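Side-chain contacts in leucine--tRNA ligase (Agrobacterium radiobacter, PDB 5AH5), which probably catalyses the ATP-dependent attachment of L-leucine to tRNA(Leu), giving leucyl-tRNA with release of AMP and diphosphate: residues M686-T689 with N690-E694; T702-A705 with G706-L710. All coordinates share one frame; numbering follows the deposited sequence.

Interaction 1: M686-T689 with N690-E694; sequences MSVT and NLLYE. With nucleotides of chain D.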
loop_
_atom_site.group_PDB
_atom_site.type_symbol
_atom_site.label_atom_id
_atom_site.label_comp_id
_atom_site.label_asym_id
_atom_site.label_seq_id
_atom_site.Cartn_x
_atom_site.Cartn_y
_atom_site.Cartn_z
ATOM N N MET B 686 27.399 8.750 7.735
ATOM C CA MET B 686 28.232 8.579 8.944
ATOM C C MET B 686 29.715 8.121 8.588
ATOM O O MET B 686 30.662 8.594 9.200
ATOM C CB MET B 686 27.624 7.546 9.883
ATOM C CG MET B 686 26.284 7.964 10.511
ATOM S SD MET B 686 25.671 6.827 11.772
ATOM C CE MET B 686 24.778 5.855 10.675
ATOM N N SER B 687 29.881 7.265 7.598
ATOM C CA SER B 687 31.250 6.870 7.108
ATOM C C SER B 687 31.992 8.086 6.679
ATOM O O SER B 687 33.103 8.284 7.102
ATOM C CB SER B 687 31.214 5.920 5.920
ATOM O OG SER B 687 30.924 4.608 6.335
ATOM N N VAL B 688 31.342 8.948 5.903
ATOM C CA VAL B 688 31.985 10.202 5.464
ATOM C C VAL B 688 32.332 11.074 6.628
ATOM O O VAL B 688 33.420 11.698 6.668
ATOM C CB VAL B 688 31.110 10.947 4.432
ATOM C CG1 VAL B 688 31.527 12.384 4.217
ATOM C CG2 VAL B 688 31.099 10.154 3.126
ATOM N N THR B 689 31.414 11.150 7.590
ATOM C CA THR B 689 31.635 11.949 8.747
ATOM C C THR B 689 32.864 11.422 9.505
ATOM O O THR B 689 33.670 12.189 9.943
ATOM C CB THR B 689 30.390 11.926 9.688
ATOM O OG1 THR B 689 29.207 12.261 8.921
ATOM C CG2 THR B 689 30.596 12.820 10.871
ATOM N N ASN B 690 32.971 10.119 9.685
ATOM C CA ASN B 690 34.140 9.556 10.381
ATOM C C ASN B 690 35.414 9.848 9.616
ATOM O O ASN B 690 36.399 10.232 10.223
ATOM C CB ASN B 690 33.994 8.077 10.627
ATOM C CG ASN B 690 32.803 7.756 11.507
ATOM O OD1 ASN B 690 32.404 8.550 12.371
ATOM N ND2 ASN B 690 32.247 6.574 11.307
ATOM N N LEU B 691 35.323 9.778 8.290
ATOM C CA LEU B 691 36.430 10.031 7.389
ATOM C C LEU B 691 36.976 11.384 7.603
ATOM O O LEU B 691 38.219 11.560 7.708
ATOM C CB LEU B 691 36.018 9.873 5.932
ATOM C CG LEU B 691 37.129 10.145 4.912
ATOM C CD1 LEU B 691 38.179 9.036 5.027
ATOM C CD2 LEU B 691 36.563 10.262 3.506
ATOM N N LEU B 692 36.073 12.357 7.712
ATOM C CA LEU B 692 36.498 13.735 7.867
ATOM C C LEU B 692 37.060 14.065 9.249
ATOM O O LEU B 692 37.888 14.981 9.391
ATOM C CB LEU B 692 35.368 14.688 7.501
ATOM C CG LEU B 692 34.921 14.645 6.044
ATOM C CD1 LEU B 692 33.835 15.684 5.823
ATOM C CD2 LEU B 692 36.089 14.881 5.100
ATOM N N TYR B 693 36.585 13.388 10.290
ATOM C CA TYR B 693 37.191 13.547 11.619
ATOM C C TYR B 693 38.665 13.068 11.605
ATOM O O TYR B 693 39.523 13.669 12.237
ATOM C CB TYR B 693 36.405 12.768 12.684
ATOM C CG TYR B 693 35.408 13.660 13.393
ATOM C CD1 TYR B 693 35.823 14.572 14.390
ATOM C CD2 TYR B 693 34.090 13.679 13.002
ATOM C CE1 TYR B 693 34.912 15.436 14.999
ATOM C CE2 TYR B 693 33.171 14.492 13.639
ATOM C CZ TYR B 693 33.575 15.362 14.621
ATOM O OH TYR B 693 32.624 16.180 15.178
ATOM N N GLU B 694 38.882 11.975 10.893
ATOM C CA GLU B 694 40.112 11.185 10.918
ATOM C C GLU B 694 41.153 11.809 9.984
ATOM O O GLU B 694 42.305 11.856 10.348
ATOM C CB GLU B 694 39.838 9.709 10.478
ATOM C CG GLU B 694 41.070 8.917 10.011
ATOM C CD GLU B 694 40.760 7.496 9.504
ATOM O OE1 GLU B 694 40.080 7.292 8.450
ATOM O OE2 GLU B 694 41.227 6.547 10.159
ATOM P P C D 24 32.595 1.026 9.212
ATOM O OP1 C D 24 33.432 2.169 8.900
ATOM O OP2 C D 24 32.878 0.083 10.271
ATOM O "O5'" C D 24 31.142 1.593 9.622
ATOM C "C5'" C D 24 30.501 2.619 8.839
ATOM C "C4'" C D 24 29.061 2.834 9.325
ATOM O "O4'" C D 24 28.244 1.700 8.957
ATOM C "C3'" C D 24 28.885 2.912 10.821
ATOM O "O3'" C D 24 29.347 4.197 11.219
ATOM C "C2'" C D 24 27.415 2.608 10.956
ATOM O "O2'" C D 24 26.539 3.602 10.449
ATOM C "C1'" C D 24 27.277 1.473 9.951
ATOM N N1 C D 24 27.482 0.148 10.536
ATOM C C2 C D 24 26.426 -0.388 11.260
ATOM O O2 C D 24 25.370 0.263 11.340
ATOM N N3 C D 24 26.568 -1.598 11.838
ATOM C C4 C D 24 27.729 -2.260 11.730
ATOM N N4 C D 24 27.815 -3.478 12.279
ATOM C C5 C D 24 28.845 -1.708 11.038
ATOM C C6 C D 24 28.679 -0.514 10.460
ATOM P P A D 25 29.578 4.452 12.716
ATOM O OP1 A D 25 30.052 5.811 12.878
ATOM O OP2 A D 25 30.261 3.282 13.252
ATOM O "O5'" A D 25 28.071 4.371 13.255
ATOM C "C5'" A D 25 27.799 4.137 14.603
ATOM C "C4'" A D 25 26.363 3.736 14.777
ATOM O "O4'" A D 25 26.102 2.570 13.963
ATOM C "C3'" A D 25 26.075 3.301 16.206
ATOM O "O3'" A D 25 25.720 4.404 17.001
ATOM C "C2'" A D 25 24.989 2.267 16.043
ATOM O "O2'" A D 25 23.696 2.769 16.009
ATOM C "C1'" A D 25 25.367 1.623 14.709
ATOM N N9 A D 25 26.167 0.415 14.855
ATOM C C8 A D 25 27.474 0.186 14.485
ATOM N N7 A D 25 27.872 -1.043 14.704
ATOM C C5 A D 25 26.772 -1.652 15.292
ATOM C C6 A D 25 26.551 -2.958 15.764
ATOM N N6 A D 25 27.469 -3.918 15.721
ATOM N N1 A D 25 25.321 -3.255 16.252
ATOM C C2 A D 25 24.396 -2.289 16.282
ATOM N N3 A D 25 24.488 -1.025 15.877
ATOM C C4 A D 25 25.701 -0.779 15.350
#
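Asn690 and Met686 meet one helical turn apart, where Asn690 N donates to Met686 O at 2.8 Å. The Asn690 side chain can be followed outward from there. Its CB lies against the backbone of the preceding turn, 3.6 Å from Ser687 O. With CG anti to its own carbonyl carbon (chi1 -61°), the carboxamide folds back along the helix, and CG comes to 3.3 Å from Met686 O. At the tip the two polar atoms part company. ND2 reaches OP1 of A25 of chain D in a hydrogen bond of 2.8 Å that is practically straight, at 179°, whereas OD1 accepts from Arg625 NH2. With bonds at both ends, the rotation of the amide is fixed, and its N-H is presented to the tRNA backbone.

Met686 and Ser687 also touch the RNA, near this bond. The Met686 chain is extended as far as SD, which passes 3.7 Å from A25 O5' of chain D. Ser687 OG rests 3.2 Å from C5' of C24 of chain D. On another face of the helix, Thr689 and Tyr693 run side by side in the same direction, with Thr689 CG2 4.1 Å from Tyr693 CE2. Thr689 O approaches the edge of that ring, near its plane. The hydroxyls are engaged beyond the segments: Thr689 OG1 with Ile685 O and Tyr622 OH, Tyr693 OH with Arg625 O.

Val688 CG1 and Leu692 CD1 make a looser apolar pair at 4.3 Å. Helix 678-695, within the anticodon-binding family region, thus turns Met686, Ser687 and Asn690 to the tRNA, while Val688 packs on helix 653-674, Tyr693 on helix 617-632, and Leu692 on both of these and on helix 701-715.

Interaction 2: T702-A705 with G706-L710; sequences TVLA and GSLRL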
loop_
_atom_site.group_PDB
_atom_site.type_symbol
_atom_site.label_atom_id
_atom_site.label_comp_id
_atom_site.label_asym_id
_atom_site.label_seq_id
_atom_site.Cartn_x
_atom_site.Cartn_y
_atom_site.Cartn_z
ATOM N N THR B 702 40.369 23.714 0.881
ATOM C CA THR B 702 39.331 23.742 -0.127
ATOM C C THR B 702 38.664 22.366 -0.249
ATOM O O THR B 702 37.447 22.304 -0.429
ATOM C CB THR B 702 39.864 24.306 -1.477
ATOM O OG1 THR B 702 40.149 25.713 -1.337
ATOM C CG2 THR B 702 38.862 24.125 -2.614
ATOM N N VAL B 703 39.434 21.290 -0.116
ATOM C CA VAL B 703 38.896 19.935 -0.205
ATOM C C VAL B 703 37.980 19.642 0.989
ATOM O O VAL B 703 37.004 18.881 0.858
ATOM C CB VAL B 703 40.007 18.874 -0.240
ATOM C CG1 VAL B 703 39.437 17.467 -0.105
ATOM C CG2 VAL B 703 40.810 19.012 -1.530
ATOM N N LEU B 704 38.365 20.184 2.140
ATOM C CA LEU B 704 37.662 19.966 3.367
ATOM C C LEU B 704 36.399 20.820 3.395
ATOM O O LEU B 704 35.378 20.326 3.759
ATOM C CB LEU B 704 38.527 20.301 4.571
ATOM C CG LEU B 704 37.833 20.130 5.926
ATOM C CD1 LEU B 704 37.386 18.683 6.118
ATOM C CD2 LEU B 704 38.708 20.601 7.079
ATOM N N ALA B 705 36.466 22.079 3.017
ATOM C CA ALA B 705 35.237 22.889 2.923
ATOM C C ALA B 705 34.218 22.263 1.926
ATOM O O ALA B 705 33.012 22.158 2.217
ATOM C CB ALA B 705 35.541 24.306 2.535
ATOM N N GLY B 706 34.710 21.808 0.791
ATOM C CA GLY B 706 33.893 21.102 -0.194
ATOM C C GLY B 706 33.267 19.809 0.284
ATOM O O GLY B 706 32.140 19.470 -0.129
ATOM N N SER B 707 33.993 19.075 1.129
ATOM C CA SER B 707 33.531 17.833 1.693
ATOM C C SER B 707 32.440 18.039 2.713
ATOM O O SER B 707 31.580 17.206 2.823
ATOM C CB SER B 707 34.670 17.082 2.396
ATOM O OG SER B 707 35.685 16.754 1.477
ATOM N N LEU B 708 32.593 19.066 3.526
ATOM C CA LEU B 708 31.681 19.384 4.570
ATOM C C LEU B 708 30.362 19.883 3.967
ATOM O O LEU B 708 29.306 19.471 4.407
ATOM C CB LEU B 708 32.279 20.457 5.474
ATOM C CG LEU B 708 33.455 19.994 6.371
ATOM C CD1 LEU B 708 34.016 21.187 7.090
ATOM C CD2 LEU B 708 33.043 18.959 7.380
ATOM N N ARG B 709 30.444 20.780 2.987
ATOM C CA ARG B 709 29.279 21.252 2.264
ATOM C C ARG B 709 28.606 20.111 1.484
ATOM O O ARG B 709 27.388 20.008 1.451
ATOM C CB ARG B 709 29.631 22.432 1.359
ATOM C CG ARG B 709 29.976 23.645 2.191
ATOM C CD ARG B 709 29.529 24.952 1.583
ATOM N NE ARG B 709 29.987 26.053 2.436
ATOM C CZ ARG B 709 31.191 26.627 2.363
ATOM N NH1 ARG B 709 32.117 26.178 1.501
ATOM N NH2 ARG B 709 31.479 27.613 3.171
ATOM N N LEU B 710 29.395 19.186 0.980
ATOM C CA LEU B 710 28.840 18.048 0.295
ATOM C C LEU B 710 28.118 17.117 1.271
ATOM O O LEU B 710 27.049 16.621 0.951
ATOM C CB LEU B 710 29.934 17.349 -0.468
ATOM C CG LEU B 710 29.696 16.555 -1.733
ATOM C CD1 LEU B 710 28.907 17.353 -2.779
ATOM C CD2 LEU B 710 31.063 16.112 -2.299
#
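Ser707 grips Val703 O twice: OG donates at 2.6 Å and the backbone N of Ser707 donates to the same oxygen at 3.0 Å. The two donors arrive from opposite faces of the carbonyl plane. The hydroxyl reaches back because OG stands beside its own backbone N (chi1 -62°), and it makes the shorter bond, while the amide N-H is well bent at 136°. Two residues on, Arg709 N donates to Ala705 O with a nearly straight N-H at 171°. Gly706 N donates to Thr702 O in the ordinary helical pattern.

The Arg709 side chain begins beside the Ala705 carbonyl, its CG 3.4 Å from Ala705 O. A bend at chi2 then brings the guanidinium near Ala705, with NH1 4.0 Å from Ala705 CB. NH1 bonds to the carbonyls of Ser640 and Ala642, NH2 to those of Leu637 and Ser730.

Leu704 and Leu708 cross obliquely on the flank, Leu704 CG lying 4.1 Å from Leu708 CD1.

The chemistry is therefore that of a largely buried stretch in which the polar groups of Ser707 and Arg709 bond to main-chain oxygens: Ser707 within its own turn, Arg709 by joining neighbouring segments, whose carbonyl dipoles would probably help to stabilise its positive charge.

In the fold
From the N terminus, the chain first runs through helix 678-695, which holds interaction 1, and then enters helix 701-715, which holds interaction 2. The contacts are in series: each closes only turns of its own helix, and they neither nest nor cross. Their centres are about 12 Å apart, and Leu692 bridges them. Its CD1 lies 3.7 Å from Leu708 CD2, and its CD2 is 3.8 Å from Ser707 CB. This packing joins two consecutive helices of the anticodon-binding family region, and helix 653-674 touches both. Only interaction 1 meets the tRNA; the nearest atom of interaction 2 is about 12 Å from the bound nucleic acid.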